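Local coordinates for protein bacillaene synthase dehydratase PksH (Bacillus subtilis, PDB 3HP0) that dehydrates the carrier-tethered (S)-3-hydroxy-3-methylglutaryl group to a 3-methylglutaconyl group during synthesis of the antibiotic bacillaene, at residues V11-H23 and Q45-G58. Numbering follows the deposited sequence.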
loop_
_atom_site.group_PDB
_atom_site.type_symbol
_atom_site.label_atom_id
_atom_site.label_comp_id
_atom_site.label_asym_id
_atom_site.label_seq_id
_atom_site.Cartn_x
_atom_site.Cartn_y
_atom_site.Cartn_z
ATOM N N VAL A 11 -0.421 -0.494 17.463
ATOM C CA VAL A 11 -1.168 0.750 17.397
ATOM C C VAL A 11 -0.765 1.649 18.562
ATOM O O VAL A 11 -0.462 1.176 19.660
ATOM C CB VAL A 11 -2.688 0.490 17.422
ATOM C CG1 VAL A 11 -3.454 1.798 17.212
ATOM C CG2 VAL A 11 -3.046 -0.505 16.336
ATOM N N ARG A 12 -0.754 2.952 18.309
ATOM C CA ARG A 12 -0.364 3.911 19.326
ATOM C C ARG A 12 -0.996 5.267 19.033
ATOM O O ARG A 12 -0.660 5.913 18.039
ATOM C CB ARG A 12 1.163 4.041 19.338
ATOM C CG ARG A 12 1.725 4.886 20.455
ATOM C CD ARG A 12 2.701 5.916 19.921
ATOM N NE ARG A 12 3.755 5.355 19.074
ATOM C CZ ARG A 12 4.612 6.101 18.378
ATOM N NH1 ARG A 12 4.533 7.426 18.434
ATOM N NH2 ARG A 12 5.547 5.536 17.622
ATOM N N PHE A 13 -1.918 5.687 19.893
ATOM C CA PHE A 13 -2.575 6.970 19.725
ATOM C C PHE A 13 -1.788 8.057 20.428
ATOM O O PHE A 13 -1.105 7.802 21.424
ATOM C CB PHE A 13 -3.991 6.951 20.300
ATOM C CG PHE A 13 -4.930 6.045 19.571
ATOM C CD1 PHE A 13 -4.886 4.670 19.771
ATOM C CD2 PHE A 13 -5.872 6.569 18.693
ATOM C CE1 PHE A 13 -5.770 3.830 19.108
ATOM C CE2 PHE A 13 -6.760 5.742 18.025
ATOM C CZ PHE A 13 -6.712 4.367 18.232
ATOM N N GLN A 14 -1.876 9.272 19.900
ATOM C CA GLN A 14 -1.188 10.417 20.496
ATOM C C GLN A 14 -1.935 11.672 20.100
ATOM O O GLN A 14 -1.790 12.178 18.996
ATOM C CB GLN A 14 0.272 10.491 20.034
ATOM C CG GLN A 14 1.163 9.391 20.627
ATOM C CD GLN A 14 2.648 9.687 20.467
ATOM O OE1 GLN A 14 3.062 10.852 20.429
ATOM N NE2 GLN A 14 3.461 8.630 20.391
ATOM N N ALA A 15 -2.736 12.160 21.034
ATOM C CA ALA A 15 -3.553 13.328 20.816
ATOM C C ALA A 15 -4.562 12.940 19.748
ATOM O O ALA A 15 -5.285 11.962 19.901
ATOM C CB ALA A 15 -2.689 14.533 20.366
ATOM N N SER A 16 -4.575 13.669 18.648
ATOM C CA SER A 16 -5.515 13.383 17.601
ATOM C C SER A 16 -4.912 12.569 16.446
ATOM O O SER A 16 -5.468 12.528 15.351
ATOM C CB SER A 16 -6.076 14.715 17.125
ATOM O OG SER A 16 -5.039 15.682 17.115
ATOM N N VAL A 17 -3.788 11.907 16.711
ATOM C CA VAL A 17 -3.093 11.099 15.715
ATOM C C VAL A 17 -3.018 9.612 16.070
ATOM O O VAL A 17 -2.843 9.254 17.229
ATOM C CB VAL A 17 -1.648 11.583 15.523
ATOM C CG1 VAL A 17 -0.932 10.683 14.520
ATOM C CG2 VAL A 17 -1.631 13.017 15.080
ATOM N N CYS A 18 -3.123 8.749 15.067
ATOM C CA CYS A 18 -3.036 7.323 15.311
ATOM C C CYS A 18 -1.896 6.711 14.502
ATOM O O CYS A 18 -1.836 6.870 13.283
ATOM C CB CYS A 18 -4.334 6.616 14.946
ATOM S SG CYS A 18 -4.148 4.829 15.057
ATOM N N TYR A 19 -0.992 6.014 15.187
ATOM C CA TYR A 19 0.146 5.388 14.532
ATOM C C TYR A 19 -0.057 3.889 14.401
ATOM O O TYR A 19 -0.239 3.177 15.392
ATOM C CB TYR A 19 1.438 5.651 15.316
ATOM C CG TYR A 19 1.859 7.108 15.367
ATOM C CD1 TYR A 19 2.740 7.641 14.426
ATOM C CD2 TYR A 19 1.357 7.951 16.347
ATOM C CE1 TYR A 19 3.104 8.987 14.467
ATOM C CE2 TYR A 19 1.709 9.287 16.401
ATOM C CZ TYR A 19 2.578 9.806 15.465
ATOM O OH TYR A 19 2.905 11.146 15.538
ATOM N N ILE A 20 -0.041 3.426 13.160
ATOM C CA ILE A 20 -0.182 2.015 12.860
ATOM C C ILE A 20 1.195 1.602 12.381
ATOM O O ILE A 20 1.675 2.116 11.372
ATOM C CB ILE A 20 -1.183 1.765 11.727
ATOM C CG1 ILE A 20 -2.601 2.067 12.200
ATOM C CG2 ILE A 20 -1.058 0.329 11.252
ATOM C CD1 ILE A 20 -3.640 1.944 11.107
ATOM N N THR A 21 1.830 0.696 13.117
ATOM C CA THR A 21 3.158 0.220 12.770
ATOM C C THR A 21 3.098 -1.252 12.447
ATOM O O THR A 21 2.688 -2.066 13.274
ATOM C CB THR A 21 4.149 0.438 13.924
ATOM O OG1 THR A 21 4.269 1.835 14.213
ATOM C CG2 THR A 21 5.514 -0.091 13.553
ATOM N N PHE A 22 3.502 -1.589 11.231
ATOM C CA PHE A 22 3.478 -2.975 10.791
ATOM C C PHE A 22 4.629 -3.741 11.435
ATOM O O PHE A 22 5.801 -3.476 11.175
ATOM C CB PHE A 22 3.586 -3.037 9.273
ATOM C CG PHE A 22 2.495 -2.286 8.571
ATOM C CD1 PHE A 22 1.159 -2.620 8.787
ATOM C CD2 PHE A 22 2.791 -1.253 7.689
ATOM C CE1 PHE A 22 0.144 -1.939 8.140
ATOM C CE2 PHE A 22 1.779 -0.563 7.033
ATOM C CZ PHE A 22 0.447 -0.910 7.258
ATOM N N HIS A 23 4.262 -4.698 12.275
ATOM C CA HIS A 23 5.212 -5.524 12.997
ATOM C C HIS A 23 5.179 -6.949 12.440
ATOM O O HIS A 23 4.573 -7.841 13.025
ATOM C CB HIS A 23 4.864 -5.516 14.481
ATOM N N GLN A 45 -12.051 2.500 14.479
ATOM C CA GLN A 45 -11.928 3.223 15.737
ATOM C C GLN A 45 -11.666 4.694 15.420
ATOM O O GLN A 45 -12.157 5.584 16.109
ATOM C CB GLN A 45 -10.773 2.671 16.576
ATOM C CG GLN A 45 -10.982 1.252 17.073
ATOM C CD GLN A 45 -9.811 0.737 17.893
ATOM O OE1 GLN A 45 -9.822 -0.398 18.371
ATOM N NE2 GLN A 45 -8.794 1.571 18.058
ATOM N N CYS A 46 -10.890 4.943 14.370
ATOM C CA CYS A 46 -10.567 6.302 13.963
ATOM C C CYS A 46 -11.735 6.977 13.236
ATOM O O CYS A 46 -11.740 8.190 13.049
ATOM C CB CYS A 46 -9.337 6.301 13.049
ATOM S SG CYS A 46 -7.842 5.628 13.790
ATOM N N GLU A 47 -12.719 6.183 12.830
ATOM C CA GLU A 47 -13.892 6.675 12.116
ATOM C C GLU A 47 -14.732 7.716 12.871
ATOM O O GLU A 47 -15.101 8.755 12.319
ATOM C CB GLU A 47 -14.772 5.478 11.726
ATOM C CG GLU A 47 -16.186 5.811 11.250
ATOM C CD GLU A 47 -16.216 6.592 9.955
ATOM O OE1 GLU A 47 -15.642 6.105 8.952
ATOM O OE2 GLU A 47 -16.832 7.682 9.937
ATOM N N THR A 48 -15.028 7.442 14.133
ATOM C CA THR A 48 -15.837 8.359 14.923
ATOM C C THR A 48 -15.089 8.991 16.088
ATOM O O THR A 48 -15.521 9.989 16.651
ATOM C CB THR A 48 -17.094 7.638 15.469
ATOM O OG1 THR A 48 -16.698 6.401 16.084
ATOM C CG2 THR A 48 -18.103 7.370 14.342
ATOM N N SER A 49 -13.959 8.412 16.454
ATOM C CA SER A 49 -13.189 8.954 17.561
ATOM C C SER A 49 -12.724 10.390 17.274
ATOM O O SER A 49 -13.096 10.987 16.266
ATOM C CB SER A 49 -11.990 8.061 17.857
ATOM O OG SER A 49 -11.241 7.852 16.686
ATOM N N THR A 50 -11.926 10.939 18.185
ATOM C CA THR A 50 -11.439 12.299 18.043
ATOM C C THR A 50 -10.193 12.416 17.142
ATOM O O THR A 50 -9.640 13.500 16.964
ATOM C CB THR A 50 -11.158 12.942 19.455
ATOM O OG1 THR A 50 -10.380 14.139 19.295
ATOM C CG2 THR A 50 -10.449 11.952 20.407
ATOM N N VAL A 51 -9.765 11.315 16.542
ATOM C CA VAL A 51 -8.579 11.358 15.700
ATOM C C VAL A 51 -8.802 11.993 14.320
ATOM O O VAL A 51 -9.852 11.806 13.686
ATOM C CB VAL A 51 -7.993 9.946 15.529
ATOM C CG1 VAL A 51 -8.853 8.960 16.292
ATOM C CG2 VAL A 51 -7.865 9.570 14.042
ATOM N N THR A 52 -7.799 12.740 13.862
ATOM C CA THR A 52 -7.869 13.406 12.564
ATOM C C THR A 52 -6.761 12.960 11.625
ATOM O O THR A 52 -6.799 13.270 10.433
ATOM C CB THR A 52 -7.747 14.938 12.698
ATOM O OG1 THR A 52 -6.457 15.272 13.232
ATOM C CG2 THR A 52 -8.818 15.473 13.602
ATOM N N VAL A 53 -5.765 12.257 12.156
ATOM C CA VAL A 53 -4.667 11.801 11.312
ATOM C C VAL A 53 -4.264 10.374 11.631
ATOM O O VAL A 53 -4.218 9.989 12.789
ATOM C CB VAL A 53 -3.390 12.703 11.457
ATOM C CG1 VAL A 53 -2.290 12.218 10.506
ATOM C CG2 VAL A 53 -3.723 14.155 11.160
ATOM N N VAL A 54 -3.974 9.593 10.589
ATOM C CA VAL A 54 -3.530 8.215 10.758
ATOM C C VAL A 54 -2.190 8.075 10.044
ATOM O O VAL A 54 -2.085 8.373 8.849
ATOM C CB VAL A 54 -4.512 7.202 10.135
ATOM C CG1 VAL A 54 -4.001 5.789 10.371
ATOM C CG2 VAL A 54 -5.917 7.381 10.718
ATOM N N VAL A 55 -1.170 7.630 10.775
ATOM C CA VAL A 55 0.162 7.451 10.206
ATOM C C VAL A 55 0.500 5.967 10.092
ATOM O O VAL A 55 0.230 5.185 11.002
ATOM C CB VAL A 55 1.244 8.145 11.070
ATOM C CG1 VAL A 55 2.619 7.875 10.491
ATOM C CG2 VAL A 55 0.977 9.648 11.135
ATOM N N LEU A 56 1.080 5.590 8.962
ATOM C CA LEU A 56 1.466 4.208 8.717
ATOM C C LEU A 56 2.986 4.138 8.726
ATOM O O LEU A 56 3.645 4.993 8.144
ATOM C CB LEU A 56 0.932 3.737 7.358
ATOM C CG LEU A 56 -0.568 3.435 7.190
ATOM C CD1 LEU A 56 -1.412 4.627 7.620
ATOM C CD2 LEU A 56 -0.847 3.075 5.733
ATOM N N GLU A 57 3.557 3.127 9.368
ATOM C CA GLU A 57 5.014 3.039 9.418
ATOM C C GLU A 57 5.548 1.710 9.936
ATOM O O GLU A 57 4.864 0.683 9.886
ATOM C CB GLU A 57 5.546 4.149 10.302
ATOM C CG GLU A 57 4.993 4.069 11.705
ATOM C CD GLU A 57 5.592 5.100 12.621
ATOM O OE1 GLU A 57 5.621 4.846 13.843
ATOM O OE2 GLU A 57 6.026 6.166 12.127
ATOM N N GLY A 58 6.782 1.763 10.440
ATOM C CA GLY A 58 7.454 0.598 10.993
ATOM C C GLY A 58 8.378 -0.062 9.987
ATOM O O GLY A 58 8.469 -1.294 9.925
#
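C18 CB meets C46 SG at 3.8 Å on the face of the sheet turned to helix 34-48, and I20 reaches V54 CG1 with CD1, the end of its long branch. Small thiols and branched aliphatics suit this layer, where V42 of the helix touches both C18 and I20. On the other face V55 stands beside Y19, both pointing the same way, with V55 CB 3.7 Å from ring atom CD1; V17 CG1 touches V55 CG2, and L196 of helix 190-199 touches Y19 and V53. Beta-branched valines fit such extended backbone well. G58 CA packs on T21 CG2.

Between these layers, strands 17-22 and 53-57 run parallel, their directions 20° apart. C18, I20 and F22 give N-H to the carbonyls of V53, V55 and E57, while C18 O and I20 O take those of V55 and E57; the straightest bond joins I20 N to V55 O (N-H...O angle 178°). Where the loop leads into strand 53-57, S16 O accepts T52 N at 2.8 Å and V53 N at 3.2 Å.

Outward the partners become more polar. The F13 ring offers its edge to the Q45 amide, CZ lying 3.5 Å from NE2. With CG between its backbone N and carbonyl carbon (chi1 59°), E57 extends past T21 towards strand 9-14, setting OE1 3.8 Å from R12 NH2 in a long salt bridge of charges alone, the oxygen well off the guanidinium plane; such long charged chains can span the intervening strand. Together with helix 34-48 the strands form a beta-alpha-beta crossover, part of the crotonase fold.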